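Local coordinates for protein quinone oxidoreductase 1 (Escherichia coli, PDB 1QOR) that reduces quinones to semiquinones with NADPH as the electron donor, working as a homodimer of the zinc-containing alcohol dehydrogenase family, at residues Ile5-His10 with Thr45-Gly50; Asn29-Glu34 with Ser74-Ile79; Gly165-Gly170 with Gly185-Ile190. All coordinates share one frame; numbering follows the deposited sequence.

Interaction 1: residues Ile5-His10 with Thr45-Gly50; sequences IEFHKH and TYIRSG. With NDP (NADPH dihydro-nicotinamide-adenine-dinucleotide phosphate), chain D.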
loop_
_atom_site.group_PDB
_atom_site.type_symbol
_atom_site.label_atom_id
_atom_site.label_comp_id
_atom_site.label_asym_id
_atom_site.label_seq_id
_atom_site.Cartn_x
_atom_site.Cartn_y
_atom_site.Cartn_z
ATOM N N ILE A 5 -4.225 -27.025 25.734
ATOM C CA ILE A 5 -3.734 -27.722 24.560
ATOM C C ILE A 5 -2.350 -27.155 24.325
ATOM O O ILE A 5 -2.109 -25.959 24.554
ATOM C CB ILE A 5 -4.591 -27.432 23.298
ATOM C CG1 ILE A 5 -5.986 -28.042 23.439
ATOM C CG2 ILE A 5 -3.907 -27.962 22.059
ATOM C CD1 ILE A 5 -5.994 -29.554 23.589
ATOM N N GLU A 6 -1.424 -28.006 23.917
ATOM C CA GLU A 6 -0.099 -27.509 23.612
ATOM C C GLU A 6 0.570 -28.335 22.554
ATOM O O GLU A 6 0.081 -29.405 22.193
ATOM C CB GLU A 6 0.756 -27.364 24.866
ATOM C CG GLU A 6 1.127 -28.637 25.535
ATOM C CD GLU A 6 2.100 -28.388 26.676
ATOM O OE1 GLU A 6 1.776 -27.535 27.555
ATOM O OE2 GLU A 6 3.173 -29.044 26.674
ATOM N N PHE A 7 1.572 -27.741 21.921
ATOM C CA PHE A 7 2.319 -28.436 20.883
ATOM C C PHE A 7 3.820 -28.205 21.163
ATOM O O PHE A 7 4.215 -27.167 21.687
ATOM C CB PHE A 7 1.856 -28.030 19.450
ATOM C CG PHE A 7 2.118 -26.592 19.090
ATOM C CD1 PHE A 7 1.274 -25.571 19.540
ATOM C CD2 PHE A 7 3.216 -26.250 18.292
ATOM C CE1 PHE A 7 1.524 -24.219 19.197
ATOM C CE2 PHE A 7 3.482 -24.921 17.942
ATOM C CZ PHE A 7 2.629 -23.900 18.401
ATOM N N HIS A 8 4.602 -29.254 20.938
ATOM C CA HIS A 8 6.042 -29.289 21.187
ATOM C C HIS A 8 6.850 -29.178 19.894
ATOM O O HIS A 8 8.082 -29.060 19.941
ATOM C CB HIS A 8 6.410 -30.615 21.903
ATOM C CG HIS A 8 5.862 -30.733 23.300
ATOM N ND1 HIS A 8 6.599 -31.246 24.350
ATOM C CD2 HIS A 8 4.653 -30.401 23.821
ATOM C CE1 HIS A 8 5.868 -31.228 25.454
ATOM N NE2 HIS A 8 4.683 -30.720 25.161
ATOM N N LYS A 9 6.164 -29.222 18.754
ATOM C CA LYS A 9 6.825 -29.144 17.457
ATOM C C LYS A 9 5.820 -28.655 16.437
ATOM O O LYS A 9 4.614 -28.846 16.626
ATOM C CB LYS A 9 7.306 -30.533 17.014
ATOM C CG LYS A 9 6.195 -31.579 17.026
ATOM C CD LYS A 9 6.633 -32.926 16.507
ATOM C CE LYS A 9 7.174 -32.776 15.099
ATOM N NZ LYS A 9 7.192 -34.087 14.326
ATOM N N HIS A 10 6.299 -28.055 15.355
ATOM C CA HIS A 10 5.409 -27.603 14.312
ATOM C C HIS A 10 4.938 -28.715 13.401
ATOM O O HIS A 10 5.654 -29.686 13.165
ATOM C CB HIS A 10 6.048 -26.498 13.512
ATOM C CG HIS A 10 6.045 -25.205 14.242
ATOM N ND1 HIS A 10 7.189 -24.480 14.480
ATOM C CD2 HIS A 10 5.051 -24.568 14.900
ATOM C CE1 HIS A 10 6.905 -23.455 15.265
ATOM N NE2 HIS A 10 5.612 -23.485 15.533
ATOM N N THR A 45 -3.854 -21.841 13.138
ATOM C CA THR A 45 -3.173 -22.819 12.295
ATOM C C THR A 45 -1.784 -22.289 11.776
ATOM O O THR A 45 -0.901 -23.081 11.443
ATOM C CB THR A 45 -4.046 -23.261 11.056
ATOM O OG1 THR A 45 -4.199 -22.153 10.148
ATOM C CG2 THR A 45 -5.430 -23.794 11.480
ATOM N N TYR A 46 -1.618 -20.979 11.630
ATOM C CA TYR A 46 -0.343 -20.436 11.153
ATOM C C TYR A 46 0.745 -20.701 12.243
ATOM O O TYR A 46 1.919 -21.048 11.941
ATOM C CB TYR A 46 -0.435 -18.926 10.935
ATOM C CG TYR A 46 -1.452 -18.453 9.924
ATOM C CD1 TYR A 46 -1.889 -19.276 8.876
ATOM C CD2 TYR A 46 -2.020 -17.171 10.040
ATOM C CE1 TYR A 46 -2.884 -18.831 7.975
ATOM C CE2 TYR A 46 -3.005 -16.714 9.152
ATOM C CZ TYR A 46 -3.440 -17.544 8.125
ATOM O OH TYR A 46 -4.453 -17.094 7.290
ATOM N N ILE A 47 0.353 -20.482 13.498
ATOM C CA ILE A 47 1.225 -20.690 14.628
ATOM C C ILE A 47 1.569 -22.177 14.805
ATOM O O ILE A 47 2.753 -22.551 14.848
ATOM C CB ILE A 47 0.579 -20.056 15.866
ATOM C CG1 ILE A 47 0.660 -18.546 15.724
ATOM C CG2 ILE A 47 1.250 -20.484 17.165
ATOM C CD1 ILE A 47 -0.206 -17.884 16.697
ATOM N N ARG A 48 0.556 -23.031 14.777
ATOM C CA ARG A 48 0.762 -24.465 14.912
ATOM C C ARG A 48 1.661 -25.031 13.799
ATOM O O ARG A 48 2.513 -25.872 14.058
ATOM C CB ARG A 48 -0.604 -25.165 14.864
ATOM C CG ARG A 48 -0.623 -26.644 15.224
ATOM C CD ARG A 48 -0.814 -27.478 14.003
ATOM N NE ARG A 48 -2.075 -27.184 13.382
ATOM C CZ ARG A 48 -2.338 -27.105 12.075
ATOM N NH1 ARG A 48 -1.440 -27.305 11.135
ATOM N NH2 ARG A 48 -3.547 -26.748 11.721
ATOM N N SER A 49 1.451 -24.596 12.554
ATOM C CA SER A 49 2.204 -25.106 11.411
ATOM C C SER A 49 3.608 -24.501 11.294
ATOM O O SER A 49 4.454 -25.049 10.591
ATOM C CB SER A 49 1.421 -24.877 10.093
ATOM O OG SER A 49 1.493 -23.520 9.708
ATOM N N GLY A 50 3.864 -23.412 12.012
ATOM C CA GLY A 50 5.161 -22.799 11.938
ATOM C C GLY A 50 5.285 -21.602 11.004
ATOM O O GLY A 50 6.375 -21.040 10.907
HETATM P PA NDP D . -12.535 -18.849 7.802
HETATM O O1A NDP D . -13.573 -19.409 8.704
HETATM O O2A NDP D . -12.910 -17.728 6.900
HETATM O O5B NDP D . -11.827 -19.976 7.008
HETATM C C5B NDP D . -10.976 -19.733 5.919
HETATM C C4B NDP D . -11.780 -19.806 4.656
HETATM O O4B NDP D . -10.871 -19.278 3.698
HETATM C C3B NDP D . -12.152 -21.201 4.134
HETATM O O3B NDP D . -13.379 -21.647 4.770
HETATM C C2B NDP D . -12.126 -21.006 2.626
HETATM O O2B NDP D . -13.440 -20.670 2.201
HETATM C C1B NDP D . -11.092 -19.817 2.403
HETATM N N9A NDP D . -9.963 -20.437 1.692
HETATM C C8A NDP D . -9.555 -20.198 0.444
HETATM N N7A NDP D . -8.523 -20.997 0.144
HETATM C C5A NDP D . -8.327 -21.710 1.230
HETATM C C6A NDP D . -7.367 -22.705 1.371
HETATM N N6A NDP D . -6.522 -23.038 0.403
HETATM N N1A NDP D . -7.349 -23.325 2.551
HETATM C C2A NDP D . -8.205 -23.018 3.565
HETATM N N3A NDP D . -9.127 -22.063 3.415
HETATM C C4A NDP D . -9.204 -21.397 2.226
HETATM O O3 NDP D . -11.460 -18.277 8.825
HETATM P PN NDP D . -11.394 -17.071 9.843
HETATM O O1N NDP D . -12.682 -16.288 9.884
HETATM O O2N NDP D . -10.799 -17.572 11.139
HETATM O O5D NDP D . -10.241 -16.174 9.083
HETATM C C5D NDP D . -10.333 -15.692 7.750
HETATM C C4D NDP D . -9.037 -15.101 7.302
HETATM O O4D NDP D . -8.795 -13.848 7.981
HETATM C C3D NDP D . -7.830 -15.988 7.584
HETATM O O3D NDP D . -6.927 -15.952 6.475
HETATM C C2D NDP D . -7.231 -15.307 8.833
HETATM O O2D NDP D . -5.866 -15.608 8.986
HETATM C C1D NDP D . -7.427 -13.845 8.556
HETATM N N1N NDP D . -7.602 -12.869 9.666
HETATM C C2N NDP D . -6.876 -11.705 9.660
HETATM C C3N NDP D . -7.063 -10.807 10.697
HETATM C C7N NDP D . -6.311 -9.482 10.721
HETATM O O7N NDP D . -6.503 -8.661 11.610
HETATM N N7N NDP D . -5.469 -9.309 9.724
HETATM C C4N NDP D . -7.963 -11.052 11.720
HETATM C C5N NDP D . -8.698 -12.244 11.707
HETATM C C6N NDP D . -8.500 -13.147 10.677
HETATM P P2B NDP D . -13.967 -21.043 0.666
HETATM O O1X NDP D . -15.243 -20.309 0.528
HETATM O O2X NDP D . -12.920 -20.554 -0.242
HETATM O O3X NDP D . -14.081 -22.514 0.692
#

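Interaction 2: residues Asn29-Glu34 with Ser74-Ile79; sequences NEIQVE and SGVKHI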
loop_
_atom_site.group_PDB
_atom_site.type_symbol
_atom_site.label_atom_id
_atom_site.label_comp_id
_atom_site.label_asym_id
_atom_site.label_seq_id
_atom_site.Cartn_x
_atom_site.Cartn_y
_atom_site.Cartn_z
ATOM N N ASN A 29 -1.109 -6.970 37.044
ATOM C CA ASN A 29 -1.937 -6.341 36.012
ATOM C C ASN A 29 -2.797 -7.329 35.179
ATOM O O ASN A 29 -3.322 -6.970 34.128
ATOM C CB ASN A 29 -1.040 -5.495 35.085
ATOM C CG ASN A 29 0.027 -6.339 34.337
ATOM O OD1 ASN A 29 0.309 -7.494 34.694
ATOM N ND2 ASN A 29 0.619 -5.755 33.300
ATOM N N GLU A 30 -2.962 -8.547 35.676
ATOM C CA GLU A 30 -3.720 -9.582 34.996
ATOM C C GLU A 30 -4.972 -10.020 35.762
ATOM O O GLU A 30 -5.161 -9.683 36.923
ATOM C CB GLU A 30 -2.840 -10.828 34.818
ATOM C CG GLU A 30 -1.541 -10.601 34.054
ATOM C CD GLU A 30 -0.762 -11.895 33.777
ATOM O OE1 GLU A 30 -0.823 -12.841 34.593
ATOM O OE2 GLU A 30 -0.071 -11.958 32.736
ATOM N N ILE A 31 -5.823 -10.791 35.097
ATOM C CA ILE A 31 -7.025 -11.359 35.708
ATOM C C ILE A 31 -6.932 -12.823 35.274
ATOM O O ILE A 31 -6.228 -13.139 34.301
ATOM C CB ILE A 31 -8.342 -10.755 35.133
ATOM C CG1 ILE A 31 -8.428 -10.980 33.605
ATOM C CG2 ILE A 31 -8.450 -9.303 35.517
ATOM C CD1 ILE A 31 -9.697 -10.487 32.906
ATOM N N GLN A 32 -7.559 -13.718 36.027
ATOM C CA GLN A 32 -7.568 -15.126 35.684
ATOM C C GLN A 32 -8.995 -15.432 35.277
ATOM O O GLN A 32 -9.935 -15.082 36.011
ATOM C CB GLN A 32 -7.218 -15.951 36.892
ATOM C CG GLN A 32 -7.449 -17.416 36.687
ATOM C CD GLN A 32 -6.716 -18.209 37.732
ATOM O OE1 GLN A 32 -5.470 -18.200 37.769
ATOM N NE2 GLN A 32 -7.467 -18.871 38.619
ATOM N N VAL A 33 -9.167 -16.144 34.169
ATOM C CA VAL A 33 -10.508 -16.441 33.668
ATOM C C VAL A 33 -10.772 -17.910 33.481
ATOM O O VAL A 33 -9.920 -18.642 32.986
ATOM C CB VAL A 33 -10.743 -15.710 32.309
ATOM C CG1 VAL A 33 -12.045 -16.127 31.652
ATOM C CG2 VAL A 33 -10.678 -14.201 32.513
ATOM N N GLU A 34 -11.908 -18.367 33.975
ATOM C CA GLU A 34 -12.272 -19.755 33.777
ATOM C C GLU A 34 -13.022 -19.672 32.445
ATOM O O GLU A 34 -14.111 -19.050 32.376
ATOM C CB GLU A 34 -13.242 -20.228 34.841
ATOM C CG GLU A 34 -12.709 -20.374 36.243
ATOM C CD GLU A 34 -13.859 -20.687 37.199
ATOM O OE1 GLU A 34 -14.517 -21.758 37.036
ATOM O OE2 GLU A 34 -14.160 -19.815 38.056
ATOM N N SER A 74 -3.346 -7.637 41.787
ATOM C CA SER A 74 -3.367 -6.511 42.727
ATOM C C SER A 74 -3.532 -5.133 42.100
ATOM O O SER A 74 -4.137 -4.251 42.709
ATOM C CB SER A 74 -2.129 -6.530 43.630
ATOM O OG SER A 74 -0.947 -6.497 42.850
ATOM N N GLY A 75 -2.961 -4.927 40.919
ATOM C CA GLY A 75 -3.104 -3.631 40.279
ATOM C C GLY A 75 -4.410 -3.449 39.506
ATOM O O GLY A 75 -4.791 -2.327 39.187
ATOM N N VAL A 76 -5.103 -4.544 39.210
ATOM C CA VAL A 76 -6.337 -4.474 38.436
ATOM C C VAL A 76 -7.481 -3.835 39.201
ATOM O O VAL A 76 -7.942 -4.366 40.205
ATOM C CB VAL A 76 -6.759 -5.857 37.914
ATOM C CG1 VAL A 76 -8.109 -5.769 37.187
ATOM C CG2 VAL A 76 -5.678 -6.407 37.003
ATOM N N LYS A 77 -7.960 -2.710 38.674
ATOM C CA LYS A 77 -9.042 -1.948 39.288
ATOM C C LYS A 77 -10.371 -1.979 38.532
ATOM O O LYS A 77 -11.437 -1.991 39.152
ATOM C CB LYS A 77 -8.602 -0.493 39.461
ATOM N N HIS A 78 -10.305 -1.998 37.200
ATOM C CA HIS A 78 -11.517 -1.992 36.383
ATOM C C HIS A 78 -12.299 -3.298 36.262
ATOM O O HIS A 78 -13.381 -3.298 35.673
ATOM C CB HIS A 78 -11.237 -1.429 34.983
ATOM C CG HIS A 78 -10.450 -2.345 34.092
ATOM N ND1 HIS A 78 -9.108 -2.613 34.284
ATOM C CD2 HIS A 78 -10.806 -3.019 32.973
ATOM C CE1 HIS A 78 -8.675 -3.406 33.321
ATOM N NE2 HIS A 78 -9.684 -3.668 32.511
ATOM N N ILE A 79 -11.769 -4.404 36.784
ATOM C CA ILE A 79 -12.465 -5.698 36.689
ATOM C C ILE A 79 -12.429 -6.418 38.031
ATOM O O ILE A 79 -11.462 -6.273 38.784
ATOM C CB ILE A 79 -11.823 -6.622 35.584
ATOM C CG1 ILE A 79 -11.938 -5.948 34.207
ATOM C CG2 ILE A 79 -12.482 -8.003 35.578
ATOM C CD1 ILE A 79 -11.264 -6.671 33.104
#

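Interaction 3: residues Gly165-Gly170 with Gly185-Ile190; sequences GAKLIG and GAWQVI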
loop_
_atom_site.group_PDB
_atom_site.type_symbol
_atom_site.label_atom_id
_atom_site.label_comp_id
_atom_site.label_asym_id
_atom_site.label_seq_id
_atom_site.Cartn_x
_atom_site.Cartn_y
_atom_site.Cartn_z
ATOM N N GLY A 165 -25.378 -0.430 4.654
ATOM C CA GLY A 165 -26.086 -0.098 3.438
ATOM C C GLY A 165 -25.148 -0.145 2.259
ATOM O O GLY A 165 -25.364 0.523 1.238
ATOM N N ALA A 166 -24.144 -1.004 2.353
ATOM C CA ALA A 166 -23.148 -1.106 1.318
ATOM C C ALA A 166 -23.370 -2.354 0.510
ATOM O O ALA A 166 -24.145 -3.225 0.906
ATOM C CB ALA A 166 -21.774 -1.090 1.934
ATOM N N LYS A 167 -22.647 -2.465 -0.603
ATOM C CA LYS A 167 -22.808 -3.594 -1.493
ATOM C C LYS A 167 -21.608 -4.535 -1.616
ATOM O O LYS A 167 -20.805 -4.464 -2.543
ATOM C CB LYS A 167 -23.285 -3.115 -2.872
ATOM C CG LYS A 167 -24.643 -2.359 -2.864
ATOM C CD LYS A 167 -24.985 -1.981 -4.307
ATOM C CE LYS A 167 -26.274 -1.182 -4.441
ATOM N NZ LYS A 167 -27.374 -1.810 -3.676
ATOM N N LEU A 168 -21.544 -5.471 -0.695
ATOM C CA LEU A 168 -20.476 -6.425 -0.689
ATOM C C LEU A 168 -20.668 -7.454 -1.793
ATOM O O LEU A 168 -21.757 -8.026 -1.932
ATOM C CB LEU A 168 -20.412 -7.126 0.700
ATOM C CG LEU A 168 -19.330 -8.197 1.003
ATOM C CD1 LEU A 168 -18.952 -8.074 2.468
ATOM C CD2 LEU A 168 -19.744 -9.623 0.672
ATOM N N ILE A 169 -19.623 -7.657 -2.589
ATOM C CA ILE A 169 -19.611 -8.679 -3.619
ATOM C C ILE A 169 -18.652 -9.723 -2.980
ATOM O O ILE A 169 -17.475 -9.433 -2.765
ATOM C CB ILE A 169 -19.018 -8.109 -4.937
ATOM C CG1 ILE A 169 -19.870 -6.943 -5.454
ATOM C CG2 ILE A 169 -18.756 -9.216 -5.947
ATOM C CD1 ILE A 169 -19.126 -6.058 -6.474
ATOM N N GLY A 170 -19.147 -10.897 -2.602
ATOM C CA GLY A 170 -18.291 -11.875 -1.945
ATOM C C GLY A 170 -17.860 -12.993 -2.855
ATOM O O GLY A 170 -18.442 -13.120 -3.932
ATOM N N GLY A 185 -26.355 -11.312 3.720
ATOM C CA GLY A 185 -26.334 -9.912 3.325
ATOM C C GLY A 185 -25.385 -9.514 2.213
ATOM O O GLY A 185 -25.284 -8.332 1.914
ATOM N N ALA A 186 -24.706 -10.468 1.589
ATOM C CA ALA A 186 -23.842 -10.154 0.468
ATOM C C ALA A 186 -24.782 -9.754 -0.673
ATOM O O ALA A 186 -25.807 -10.421 -0.906
ATOM C CB ALA A 186 -23.069 -11.370 0.058
ATOM N N TRP A 187 -24.429 -8.689 -1.392
ATOM C CA TRP A 187 -25.213 -8.200 -2.505
ATOM C C TRP A 187 -25.169 -9.199 -3.648
ATOM O O TRP A 187 -26.202 -9.580 -4.165
ATOM C CB TRP A 187 -24.698 -6.855 -2.929
ATOM C CG TRP A 187 -25.457 -6.220 -4.061
ATOM C CD1 TRP A 187 -26.769 -5.825 -4.064
ATOM C CD2 TRP A 187 -24.909 -5.797 -5.309
ATOM N NE1 TRP A 187 -27.057 -5.160 -5.227
ATOM C CE2 TRP A 187 -25.937 -5.129 -6.011
ATOM C CE3 TRP A 187 -23.645 -5.911 -5.898
ATOM C CZ2 TRP A 187 -25.741 -4.574 -7.271
ATOM C CZ3 TRP A 187 -23.446 -5.357 -7.159
ATOM C CH2 TRP A 187 -24.489 -4.694 -7.832
ATOM N N GLN A 188 -23.979 -9.635 -4.020
ATOM C CA GLN A 188 -23.786 -10.636 -5.066
ATOM C C GLN A 188 -22.606 -11.491 -4.602
ATOM O O GLN A 188 -21.812 -11.042 -3.756
ATOM C CB GLN A 188 -23.508 -9.988 -6.432
ATOM C CG GLN A 188 -24.760 -9.270 -7.024
ATOM C CD GLN A 188 -24.619 -8.906 -8.499
ATOM O OE1 GLN A 188 -24.471 -9.779 -9.349
ATOM N NE2 GLN A 188 -24.696 -7.607 -8.804
ATOM N N VAL A 189 -22.506 -12.708 -5.133
ATOM C CA VAL A 189 -21.461 -13.653 -4.752
ATOM C C VAL A 189 -20.935 -14.331 -5.998
ATOM O O VAL A 189 -21.710 -14.743 -6.861
ATOM C CB VAL A 189 -22.046 -14.767 -3.808
ATOM C CG1 VAL A 189 -21.057 -15.921 -3.626
ATOM C CG2 VAL A 189 -22.460 -14.166 -2.435
ATOM N N ILE A 190 -19.616 -14.473 -6.081
ATOM C CA ILE A 190 -18.966 -15.123 -7.215
ATOM C C ILE A 190 -18.330 -16.350 -6.627
ATOM O O ILE A 190 -17.699 -16.272 -5.589
ATOM C CB ILE A 190 -17.818 -14.237 -7.802
ATOM C CG1 ILE A 190 -18.371 -12.899 -8.301
ATOM C CG2 ILE A 190 -17.085 -14.960 -8.928
ATOM C CD1 ILE A 190 -17.304 -11.859 -8.528
HETATM O O HOH W 1 -23.992 -5.885 1.157
#

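Interaction 1: residues Ile5-His10 with Thr45-Gly50
Two carbon atoms of His10 close on the carbonyl oxygen of Arg48. CD2 of the imidazole approaches Arg48 O to 3.0 Å, with the oxygen at the ring edge and near the ring plane, while His10 CA makes a CA-H...O contact of 3.4 Å with Arg48 O. CG of His10 stands anti to the carbonyl carbon (chi1 -76°), and the ring beyond it lies over the turn that ends the helix. There Gly50 CA sits over the centre of the imidazole, 3.4 Å from the His10 ring centroid and 11° off the normal, a close CH-pi contact allowed by the missing side chain. Gly50 closes helix 42-49 in a Schellman motif: its positive phi (98°) turns the chain, and Gly50 N bonds back to Ile47 O at 3.2 Å and, weakly, to Tyr46 O. In this helix Thr45 O accepts from both the backbone N and OG of Ser49. Helix 42-49 lies in the GroES-like part of this dehydrogenase fold, and Tyr46 leads from it to the cofactor, where Tyr46 OH donates to O2D of NADPH at 2.7 Å and is also hydrogen-bonded to the backbone N of Asn240. Phe7 supplies the apolar half of the contact. Its ring takes Arg48 CA over one face, towards the rim, and has NE2 of His10 at its edge. Phe7 CZ meets Ile47 CG2 at 3.9 Å, the two side chains crossing at about a right angle. CB of Arg48 points away from residues 5-10; its guanidinium forms a salt bridge with Glu315 through NH2 and a hydrogen bond from NH1 to Gly11 O.

Interaction 2: residues Asn29-Glu34 with Ser74-Ile79
Ile31 and Val76 meet methyl to methyl, their side chains crossing at about a right angle, with Ile31 CG2 3.9 Å from Val76 CG1. The two branches of Ile31 divide the work. CG1 takes the crowded position between the backbone N and the carbonyl carbon (chi1 59°), which leaves CG2 beside the backbone N for Val76; chi2 of 178° then extends CD1 to a second partner, Ile79. That meeting is also close to perpendicular, and Ile31 CD1 lies 4.1 Å from Ile79 CD1. Val76 also uses both branches. With its CG1 committed to Ile31, its CG2 rests against the main chain of the strand, 3.3 Å from Glu30 O and 3.5 Å from Asn29 C, so a methyl group covers the backbone where the strand begins. The contact belongs to the GroES-like domain: strand 30-35 runs antiparallel to both 65-72 and 98-102, and segment 74-79 is part of the loop between strands 65-72 and 84-87. This loop folds back over the start of strand 30-35, bringing Gly75 CA to 5.2 Å from Asn29 CA. Val69 touches both isoleucines; Ala106 adds to the apolar surroundings of Ile31 and Ile108 to those of Ile79. Next to Ile79, the imidazole of His78 has Ile79 CG1 over one face, towards the rim, while its NE2 bonds to Ala103 O. Val76 also touches Ala103, as does Ile31. The CB of Glu30 points away from the loop, and its OE1 accepts a hydrogen bond from Ala27 N.

Interaction 3: residues Gly165-Gly170 with Gly185-Ile190
Trp187 sets its CG anti to the backbone N (chi1 -178°), while Lys167 sets its CG beside the backbone N (chi1 -60°) and continues extended as far as CE, so that the aliphatic chain runs obliquely over the indole. Lys167 CD lies 3.8 Å from the centroid of the five-membered ring of Trp187, a CH-pi contact over the face; the opposite face carries Gln188 NE2, towards the rim. Ile169, side by side with the tryptophan, brings CG1 to the indole edge, 3.9 Å from Trp187 CE3. On the other side of the sheet from Ile169, Leu168 CD2 packs on Ala186 CB at 3.8 Å. Between these layers run the backbone bonds. Leu168 O receives Trp187 N at 2.8 Å and, more weakly, Gln188 N; Gly170 N then donates to Gln188 O at 2.9 Å, and Ile190 N to Gly170 O at 2.8 Å. A water bridges the two segments, donating to Ala166 O and Gly185 O and accepting from Leu168 N. Helix 197-204 packs on the Ile169 side through Ile204, and helix 175-184 on the Val189 side. Strand 188-191 is an edge strand, within this chain, of a six-stranded parallel sheet in order 3-2-1-4-5-6, and strands 167-172 and 188-191, joined by helix 175-184, form a beta-alpha-beta crossover unit of the NADPH-binding Rossmann fold.

Overall arrangement
Interactions 1 and 2 both involve the GroES-like part of the chain, and their segments alternate in sequence, yet their nearest atoms stay about 12 Å apart. Interaction 3 belongs to the Rossmann part, across the chain's centre from both. All three are partly buried, but their chemistry differs. Interaction 1 sets aromatic rings against a helix end and its carbonyl groups, with the cofactor reached from the same helix. Interaction 2, away from the annotated sites, is made by aliphatic branches between a strand and a loop. Interaction 3 buries the most surface and alone joins its segments by regular strand pairing, with side chains covering both sheet faces.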